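Local coordinates for protein sgbp-b (Bacteroides uniformis, PDB 7K44) that probably binds xyloglucan at the bacterial cell surface as a surface glycan-binding protein of a xyloglucan utilization locus, at residues A[54-59]-A[90-95]; A[132-137]-A[199-204]; A[155-160]-A[176-181]. All coordinates share one frame; numbering follows the deposited sequence.

Contact 1: A[54-59]-A[90-95]; sequences GNFYEI and DEISFN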
loop_
_atom_site.group_PDB
_atom_site.type_symbol
_atom_site.label_atom_id
_atom_site.label_comp_id
_atom_site.label_asym_id
_atom_site.label_seq_id
_atom_site.Cartn_x
_atom_site.Cartn_y
_atom_site.Cartn_z
ATOM N N GLY A 54 29.548 8.168 0.013
ATOM C CA GLY A 54 30.237 9.086 0.896
ATOM C C GLY A 54 31.646 8.612 1.178
ATOM O O GLY A 54 31.989 7.443 0.971
ATOM N N ASN A 55 32.461 9.560 1.644
ATOM C CA ASN A 55 33.821 9.295 2.109
ATOM C C ASN A 55 34.720 8.769 0.995
ATOM O O ASN A 55 35.577 7.914 1.222
ATOM C CB ASN A 55 33.840 8.367 3.324
ATOM C CG ASN A 55 33.038 8.913 4.478
ATOM O OD1 ASN A 55 33.078 10.114 4.760
ATOM N ND2 ASN A 55 32.301 8.042 5.152
ATOM N N PHE A 56 34.545 9.292 -0.215
ATOM C CA PHE A 56 35.403 8.869 -1.315
ATOM C C PHE A 56 36.732 9.614 -1.301
ATOM O O PHE A 56 37.125 10.210 -2.309
ATOM C CB PHE A 56 34.697 9.031 -2.666
ATOM C CG PHE A 56 33.420 8.241 -2.788
ATOM C CD1 PHE A 56 33.351 6.936 -2.325
ATOM C CD2 PHE A 56 32.295 8.797 -3.373
ATOM C CE1 PHE A 56 32.184 6.209 -2.439
ATOM C CE2 PHE A 56 31.120 8.079 -3.492
ATOM C CZ PHE A 56 31.061 6.773 -3.020
ATOM N N TYR A 57 37.440 9.562 -0.171
ATOM C CA TYR A 57 38.759 10.171 -0.044
ATOM C C TYR A 57 39.831 9.200 -0.501
ATOM O O TYR A 57 39.735 7.993 -0.254
ATOM C CB TYR A 57 39.034 10.542 1.412
ATOM C CG TYR A 57 38.007 11.470 1.968
ATOM C CD1 TYR A 57 38.009 12.810 1.616
ATOM C CD2 TYR A 57 37.011 11.009 2.815
ATOM C CE1 TYR A 57 37.061 13.668 2.107
ATOM C CE2 TYR A 57 36.052 11.864 3.311
ATOM C CZ TYR A 57 36.084 13.192 2.950
ATOM O OH TYR A 57 35.134 14.052 3.437
ATOM N N GLU A 58 40.858 9.736 -1.151
ATOM C CA GLU A 58 42.027 8.960 -1.556
ATOM C C GLU A 58 41.623 7.739 -2.380
ATOM O O GLU A 58 42.086 6.619 -2.150
ATOM C CB GLU A 58 42.887 8.571 -0.351
ATOM N N ILE A 59 40.719 7.967 -3.337
ATOM C CA ILE A 59 40.357 6.922 -4.284
ATOM C C ILE A 59 41.611 6.430 -4.977
ATOM O O ILE A 59 42.395 7.217 -5.523
ATOM C CB ILE A 59 39.361 7.449 -5.326
ATOM C CG1 ILE A 59 38.055 7.882 -4.673
ATOM C CG2 ILE A 59 39.115 6.388 -6.405
ATOM C CD1 ILE A 59 37.138 8.594 -5.639
ATOM N N ASP A 90 31.325 12.665 -2.221
ATOM C CA ASP A 90 30.224 11.729 -2.066
ATOM C C ASP A 90 29.564 11.337 -3.386
ATOM O O ASP A 90 28.560 10.613 -3.369
ATOM C CB ASP A 90 29.205 12.209 -1.013
ATOM C CG ASP A 90 28.432 13.451 -1.443
ATOM O OD1 ASP A 90 28.734 14.025 -2.511
ATOM O OD2 ASP A 90 27.512 13.853 -0.696
ATOM N N GLU A 91 30.106 11.782 -4.519
ATOM C CA GLU A 91 29.583 11.409 -5.826
ATOM C C GLU A 91 30.742 11.285 -6.809
ATOM O O GLU A 91 31.597 12.170 -6.881
ATOM C CB GLU A 91 28.538 12.428 -6.312
ATOM C CG GLU A 91 27.278 12.473 -5.439
ATOM C CD GLU A 91 26.215 13.448 -5.923
ATOM O OE1 GLU A 91 26.481 14.202 -6.881
ATOM O OE2 GLU A 91 25.105 13.457 -5.338
ATOM N N ILE A 92 30.792 10.169 -7.537
ATOM C CA ILE A 92 31.833 9.904 -8.527
ATOM C C ILE A 92 31.169 9.724 -9.885
ATOM O O ILE A 92 30.266 8.891 -10.031
ATOM C CB ILE A 92 32.636 8.635 -8.178
ATOM C CG1 ILE A 92 33.286 8.749 -6.801
ATOM C CG2 ILE A 92 33.693 8.385 -9.240
ATOM C CD1 ILE A 92 33.807 7.408 -6.283
ATOM N N SER A 93 31.625 10.480 -10.883
ATOM C CA SER A 93 31.039 10.432 -12.215
ATOM C C SER A 93 32.021 9.826 -13.208
ATOM O O SER A 93 33.218 10.120 -13.164
ATOM C CB SER A 93 30.629 11.833 -12.677
ATOM O OG SER A 93 29.516 12.288 -11.921
ATOM N N PHE A 94 31.509 8.993 -14.113
ATOM C CA PHE A 94 32.330 8.450 -15.191
ATOM C C PHE A 94 31.434 7.891 -16.285
ATOM O O PHE A 94 30.254 7.620 -16.064
ATOM C CB PHE A 94 33.288 7.360 -14.686
ATOM C CG PHE A 94 32.594 6.139 -14.145
ATOM C CD1 PHE A 94 32.213 6.074 -12.815
ATOM C CD2 PHE A 94 32.316 5.061 -14.973
ATOM C CE1 PHE A 94 31.566 4.949 -12.314
ATOM C CE2 PHE A 94 31.671 3.931 -14.482
ATOM C CZ PHE A 94 31.302 3.871 -13.148
ATOM N N ASN A 95 32.028 7.675 -17.458
ATOM C CA ASN A 95 31.335 7.061 -18.585
ATOM C C ASN A 95 31.699 5.581 -18.656
ATOM O O ASN A 95 32.853 5.210 -18.419
ATOM C CB ASN A 95 31.720 7.760 -19.891
ATOM C CG ASN A 95 31.279 9.213 -19.912
ATOM O OD1 ASN A 95 30.304 9.579 -19.257
ATOM N ND2 ASN A 95 32.011 10.043 -20.637
#

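Contact 2: A[132-137]-A[199-204]; sequences SSMMPI and AEVPGF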
loop_
_atom_site.group_PDB
_atom_site.type_symbol
_atom_site.label_atom_id
_atom_site.label_comp_id
_atom_site.label_asym_id
_atom_site.label_seq_id
_atom_site.Cartn_x
_atom_site.Cartn_y
_atom_site.Cartn_z
ATOM N N SER A 132 -1.416 0.224 -0.729
ATOM C CA SER A 132 -2.043 0.762 0.469
ATOM C C SER A 132 -3.537 0.454 0.525
ATOM O O SER A 132 -4.077 0.224 1.614
ATOM C CB SER A 132 -1.707 2.253 0.587
ATOM O OG SER A 132 -2.286 2.982 -0.462
ATOM N N SER A 133 -4.206 0.397 -0.622
ATOM C CA SER A 133 -5.599 -0.016 -0.624
ATOM C C SER A 133 -5.920 -0.563 -2.004
ATOM O O SER A 133 -5.352 -0.115 -3.006
ATOM C CB SER A 133 -6.528 1.152 -0.297
ATOM O OG SER A 133 -7.882 0.760 -0.448
ATOM N N MET A 134 -6.825 -1.545 -2.049
ATOM C CA MET A 134 -7.308 -2.048 -3.329
ATOM C C MET A 134 -8.473 -1.236 -3.853
ATOM O O MET A 134 -8.961 -1.505 -4.954
ATOM C CB MET A 134 -7.712 -3.517 -3.224
ATOM C CG MET A 134 -6.562 -4.454 -2.926
ATOM S SD MET A 134 -5.421 -4.685 -4.320
ATOM C CE MET A 134 -6.255 -6.002 -5.203
ATOM N N MET A 135 -8.935 -0.249 -3.091
ATOM C CA MET A 135 -10.038 0.610 -3.529
ATOM C C MET A 135 -9.802 2.035 -3.045
ATOM O O MET A 135 -10.605 2.600 -2.301
ATOM C CB MET A 135 -11.390 0.061 -3.061
ATOM C CG MET A 135 -12.537 0.669 -3.828
ATOM S SD MET A 135 -14.137 -0.046 -3.398
ATOM C CE MET A 135 -14.041 -1.596 -4.261
ATOM N N PRO A 136 -8.710 2.665 -3.480
ATOM C CA PRO A 136 -8.426 4.029 -3.012
ATOM C C PRO A 136 -9.472 5.024 -3.488
ATOM O O PRO A 136 -9.967 4.966 -4.620
ATOM C CB PRO A 136 -7.055 4.347 -3.627
ATOM C CG PRO A 136 -6.515 3.036 -4.065
ATOM C CD PRO A 136 -7.689 2.194 -4.431
ATOM N N ILE A 137 -9.798 5.944 -2.610
ATOM C CA ILE A 137 -10.744 7.004 -2.925
ATOM C C ILE A 137 -10.069 8.071 -3.786
ATOM O O ILE A 137 -8.924 8.466 -3.537
ATOM C CB ILE A 137 -11.295 7.573 -1.615
ATOM C CG1 ILE A 137 -12.203 6.530 -0.959
ATOM C CG2 ILE A 137 -12.099 8.836 -1.862
ATOM C CD1 ILE A 137 -12.538 6.867 0.450
ATOM N N ALA A 199 4.589 -4.366 -13.947
ATOM C CA ALA A 199 4.117 -5.118 -12.795
ATOM C C ALA A 199 2.619 -4.919 -12.696
ATOM O O ALA A 199 2.126 -3.800 -12.867
ATOM C CB ALA A 199 4.771 -4.611 -11.508
ATOM N N GLU A 200 1.899 -6.005 -12.429
ATOM C CA GLU A 200 0.444 -5.984 -12.415
ATOM C C GLU A 200 -0.081 -6.550 -11.104
ATOM O O GLU A 200 0.450 -7.536 -10.582
ATOM C CB GLU A 200 -0.129 -6.801 -13.586
ATOM C CG GLU A 200 0.016 -6.124 -14.940
ATOM C CD GLU A 200 -0.432 -7.007 -16.097
ATOM O OE1 GLU A 200 -1.427 -7.751 -15.941
ATOM O OE2 GLU A 200 0.218 -6.955 -17.167
ATOM N N VAL A 201 -1.126 -5.917 -10.578
ATOM C CA VAL A 201 -1.869 -6.409 -9.419
ATOM C C VAL A 201 -3.302 -6.661 -9.869
ATOM O O VAL A 201 -4.062 -5.701 -10.074
ATOM C CB VAL A 201 -1.854 -5.402 -8.255
ATOM C CG1 VAL A 201 -2.700 -5.926 -7.089
ATOM C CG2 VAL A 201 -0.430 -5.125 -7.804
ATOM N N PRO A 202 -3.721 -7.912 -10.034
ATOM C CA PRO A 202 -5.114 -8.185 -10.400
ATOM C C PRO A 202 -6.034 -8.008 -9.198
ATOM O O PRO A 202 -5.598 -7.936 -8.049
ATOM C CB PRO A 202 -5.074 -9.649 -10.831
ATOM C CG PRO A 202 -3.973 -10.233 -9.993
ATOM C CD PRO A 202 -2.944 -9.148 -9.837
ATOM N N GLY A 203 -7.332 -7.946 -9.482
ATOM C CA GLY A 203 -8.300 -7.781 -8.413
ATOM C C GLY A 203 -8.413 -6.373 -7.880
ATOM O O GLY A 203 -9.077 -6.161 -6.859
ATOM N N PHE A 204 -7.793 -5.405 -8.541
ATOM C CA PHE A 204 -7.815 -4.028 -8.076
ATOM C C PHE A 204 -9.183 -3.388 -8.323
ATOM O O PHE A 204 -9.881 -3.696 -9.294
ATOM C CB PHE A 204 -6.717 -3.243 -8.803
ATOM C CG PHE A 204 -6.485 -1.877 -8.247
ATOM C CD1 PHE A 204 -5.833 -1.708 -7.037
ATOM C CD2 PHE A 204 -6.898 -0.761 -8.948
ATOM C CE1 PHE A 204 -5.626 -0.435 -6.524
ATOM C CE2 PHE A 204 -6.701 0.506 -8.445
ATOM C CZ PHE A 204 -6.055 0.669 -7.239
#

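Contact 3: A[155-160]-A[176-181]; sequences ITMGNR and LTFTMP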
loop_
_atom_site.group_PDB
_atom_site.type_symbol
_atom_site.label_atom_id
_atom_site.label_comp_id
_atom_site.label_asym_id
_atom_site.label_seq_id
_atom_site.Cartn_x
_atom_site.Cartn_y
_atom_site.Cartn_z
ATOM N N ILE A 155 1.342 4.599 -14.701
ATOM C CA ILE A 155 0.632 3.856 -13.669
ATOM C C ILE A 155 -0.834 3.846 -14.072
ATOM O O ILE A 155 -1.440 4.911 -14.250
ATOM C CB ILE A 155 0.824 4.474 -12.276
ATOM C CG1 ILE A 155 2.315 4.596 -11.953
ATOM C CG2 ILE A 155 0.105 3.625 -11.225
ATOM C CD1 ILE A 155 2.611 5.186 -10.597
ATOM N N THR A 156 -1.393 2.652 -14.248
ATOM C CA THR A 156 -2.711 2.507 -14.840
ATOM C C THR A 156 -3.573 1.567 -14.005
ATOM O O THR A 156 -3.079 0.734 -13.235
ATOM C CB THR A 156 -2.620 1.977 -16.277
ATOM O OG1 THR A 156 -2.016 0.678 -16.266
ATOM C CG2 THR A 156 -1.764 2.911 -17.132
ATOM N N MET A 157 -4.882 1.709 -14.191
ATOM C CA MET A 157 -5.864 0.876 -13.497
ATOM C C MET A 157 -7.081 0.810 -14.414
ATOM O O MET A 157 -7.850 1.769 -14.494
ATOM C CB MET A 157 -6.221 1.479 -12.146
ATOM C CG MET A 157 -6.253 2.996 -12.156
ATOM S SD MET A 157 -6.322 3.721 -10.512
ATOM C CE MET A 157 -4.769 3.192 -9.812
ATOM N N GLY A 158 -7.243 -0.311 -15.100
ATOM C CA GLY A 158 -8.320 -0.371 -16.076
ATOM C C GLY A 158 -8.079 0.668 -17.156
ATOM O O GLY A 158 -6.981 0.777 -17.711
ATOM N N ASN A 159 -9.104 1.470 -17.445
ATOM C CA ASN A 159 -8.996 2.527 -18.442
ATOM C C ASN A 159 -8.630 3.883 -17.841
ATOM O O ASN A 159 -8.878 4.917 -18.469
ATOM C CB ASN A 159 -10.290 2.624 -19.249
ATOM C CG ASN A 159 -11.462 3.065 -18.403
ATOM O OD1 ASN A 159 -11.458 2.896 -17.181
ATOM N ND2 ASN A 159 -12.475 3.636 -19.045
ATOM N N ARG A 160 -8.039 3.907 -16.648
ATOM C CA ARG A 160 -7.587 5.139 -16.012
ATOM C C ARG A 160 -6.068 5.155 -15.940
ATOM O O ARG A 160 -5.436 4.114 -15.753
ATOM C CB ARG A 160 -8.129 5.258 -14.584
ATOM C CG ARG A 160 -9.630 5.107 -14.456
ATOM C CD ARG A 160 -10.363 6.398 -14.829
ATOM N NE ARG A 160 -11.804 6.192 -14.748
ATOM C CZ ARG A 160 -12.577 5.922 -15.792
ATOM N NH1 ARG A 160 -12.048 5.847 -17.006
ATOM N NH2 ARG A 160 -13.880 5.732 -15.624
ATOM N N LEU A 176 6.590 4.059 -3.969
ATOM C CA LEU A 176 6.128 5.253 -4.651
ATOM C C LEU A 176 4.778 5.653 -4.087
ATOM O O LEU A 176 4.074 4.842 -3.475
ATOM C CB LEU A 176 6.097 5.122 -6.186
ATOM C CG LEU A 176 5.219 4.055 -6.836
ATOM C CD1 LEU A 176 3.765 4.479 -6.871
ATOM C CD2 LEU A 176 5.706 3.764 -8.240
ATOM N N THR A 177 4.441 6.919 -4.288
ATOM C CA THR A 177 3.110 7.422 -3.993
ATOM C C THR A 177 2.560 8.119 -5.225
ATOM O O THR A 177 3.311 8.625 -6.061
ATOM C CB THR A 177 3.100 8.398 -2.807
ATOM O OG1 THR A 177 3.925 9.525 -3.113
ATOM C CG2 THR A 177 3.616 7.730 -1.567
ATOM N N PHE A 178 1.235 8.136 -5.337
ATOM C CA PHE A 178 0.559 8.879 -6.390
ATOM C C PHE A 178 -0.820 9.281 -5.893
ATOM O O PHE A 178 -1.315 8.765 -4.887
ATOM C CB PHE A 178 0.466 8.086 -7.708
ATOM C CG PHE A 178 -0.374 6.830 -7.626
ATOM C CD1 PHE A 178 -1.735 6.873 -7.893
ATOM C CD2 PHE A 178 0.205 5.598 -7.315
ATOM C CE1 PHE A 178 -2.519 5.717 -7.828
ATOM C CE2 PHE A 178 -0.567 4.434 -7.259
ATOM C CZ PHE A 178 -1.936 4.499 -7.517
ATOM N N THR A 179 -1.441 10.215 -6.607
ATOM C CA THR A 179 -2.805 10.623 -6.310
ATOM C C THR A 179 -3.770 9.749 -7.095
ATOM O O THR A 179 -3.625 9.584 -8.312
ATOM C CB THR A 179 -3.020 12.093 -6.665
ATOM O OG1 THR A 179 -2.105 12.892 -5.903
ATOM C CG2 THR A 179 -4.468 12.509 -6.372
ATOM N N MET A 180 -4.741 9.189 -6.402
ATOM C CA MET A 180 -5.694 8.322 -7.059
ATOM C C MET A 180 -6.526 9.138 -8.041
ATOM O O MET A 180 -7.127 10.150 -7.650
ATOM C CB MET A 180 -6.604 7.681 -6.013
ATOM C CG MET A 180 -7.708 6.827 -6.591
ATOM S SD MET A 180 -7.035 5.334 -7.341
ATOM C CE MET A 180 -8.526 4.744 -8.129
ATOM N N PRO A 181 -6.589 8.739 -9.304
ATOM C CA PRO A 181 -7.411 9.470 -10.276
ATOM C C PRO A 181 -8.882 9.095 -10.173
ATOM O O PRO A 181 -9.297 8.434 -9.214
ATOM C CB PRO A 181 -6.824 9.020 -11.618
ATOM C CG PRO A 181 -6.329 7.633 -11.349
ATOM C CD PRO A 181 -5.832 7.636 -9.927
#

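Contact 1: A[54-59]-A[90-95]
Ile92 lies across Phe56, with its terminal methyl over one face of the ring, offset toward the rim: CD1 stands 3.7 Å from the ring centroid and 19° off the normal, a CH-pi contact. The opposite face of that ring carries the carbonyl oxygen of Gly54, so the phenyl is held between the end of strand 48-54 and the side chain of Ile92 on the adjacent strand. Its rim meets backbone. The Glu91 N lies at the edge, in the ring plane, 3.9 Å from Phe56 CD2, while Asp90 O approaches Phe56 CE2 obliquely at 3.6 Å. Ile59 arrives from the far end of the loop and meets Ile92 tip to tip, CD1 to CD1 at 3.6 Å; its extended outer chain (chi2 171°) carries the methyl that far. Thus a single methyl of Ile92 serves both partners. At the start of the loop, Asp90 CB rests on Gly54 CA at 3.8 Å, and the carboxylate turns away to hydrogen-bond Asn86 through OD1. Strand 91-95 pairs antiparallel with strand 48-54, and the loop then crosses to strand 59-65 of the second sheet, where Val108 of strand 103-110 packs on both Phe56 and Ile92.

Contact 2: A[132-137]-A[199-204]
Met134 folds its thioether over the corner where strand 197-204 turns, overlapping Val201, Pro202, Gly203 and Phe204 in turn. The chain bends twice, at chi2 (-72°) and chi3 (-86°), and this brings the methyl down onto the backbone: Met134 CE is 3.3 Å from Gly203 O. The same methyl sits 4.0 Å from Val201 CG1. The sulfur lies at the rim of the Phe204 ring, SD to centroid 5.4 Å and 79° off the normal, an edge-on Met-aromatic contact.

The phenyl takes most of the remaining contact. Over one face stands Met134 O, 3.7 Å above the ring plane and offset toward the rim, so the backbone of this residue covers the ring while its side chain passes the edge. Ser133 O comes in obliquely, 3.5 Å from Phe204 CE1. Pro136 and Phe204 reach toward each other from opposite directions, with Pro136 CD 3.6 Å from Phe204 CZ. Behind these contacts the loop is tied by an ST turn, Met135 N donating to Ser133 OG over 3.0 Å. That hydroxyl is also hydrogen-bonded to Glu288, and Met134 N to Gln333, both on strands of the adjoining sheet that holds strand 371-384. Gly203 and Phe204 together face Cys188, forming a G1 beta bulge. This is an end of the IPT/TIG beta-sandwich, closed by a loop from one sheet packing on the bulged edge strand of the other, right where it meets the xyloglucan-binding domain.

Contact 3: A[155-160]-A[176-181]
Strands 155-157 and 176-179 pass each other at an axis separation of 10.3 Å and an angle of 58°, with no hydrogen bond between them, as expected of strands from two sheets stacked face to face. Ile155, Met157, Leu176 and Phe178 point into the gap. Ile155 and Leu176 reach out from opposite sheets and meet tip to tip, CD1 to CD1 at 4.0 Å. Phe178 CG stands between the backbone N and the carbonyl carbon (chi1 64°), which sends the ring in between the sheets. The other branch of Ile155 goes to this ring: CG2 lies 4.1 Å above its plane, displaced toward the rim, while CD1 touches Phe178 CD2. At the ring edge, in plane, sits Leu176 CD1, so Leu176 and Phe178 present a joint surface to Ile155.

Met157 comes at the phenyl from the opposite direction, its methyl CE approaching obliquely, 3.9 Å from Phe178 CZ. Its sulfur lies near the thioether of Met180 and against the Pro181 ring, 4.0 Å from CD; these Met157 contacts rest on one of two modelled conformers and are to that extent uncertain. Beyond Met157 the chain reverses in a type II' turn, closed by the 3.0 Å bond from Arg160 N to Met157 O. Arg160 CB then skirts Pro181 loosely, and its guanidinium NE is hydrogen-bonded to Ala183 O. Leu190 of strand 188-194 and Val142 of strand 141-147 line the same interior from either sheet. Such interlocked side chains form the hydrophobic core of an Ig-like beta-sandwich, here the IPT/TIG domain.

How the contacts relate
The chain meets contact 1 first, in an N-terminal two-sheet unit; contacts 2 and 3 come later, within the IPT/TIG range. Contact 1 stands apart, its centre about 41 Å from that of contact 2 and 38 Å from that of contact 3. The two sandwiches nevertheless share their strand orders, 1-2-4-3 and 2-1-3-4. Contact 3 is nested within the loop closed by contact 2, their centres about 9 Å apart. Strands 152-157 and 197-204 belong to one sheet, 127-131 and 175-179 to the other. The contacts touch: Phe204 packs against Met157 in the conformer modelled here, and Pro136 and Ile137 against Met180. Core and domain end thus form one continuous packed region, leading toward the calcium-containing C-terminal domain.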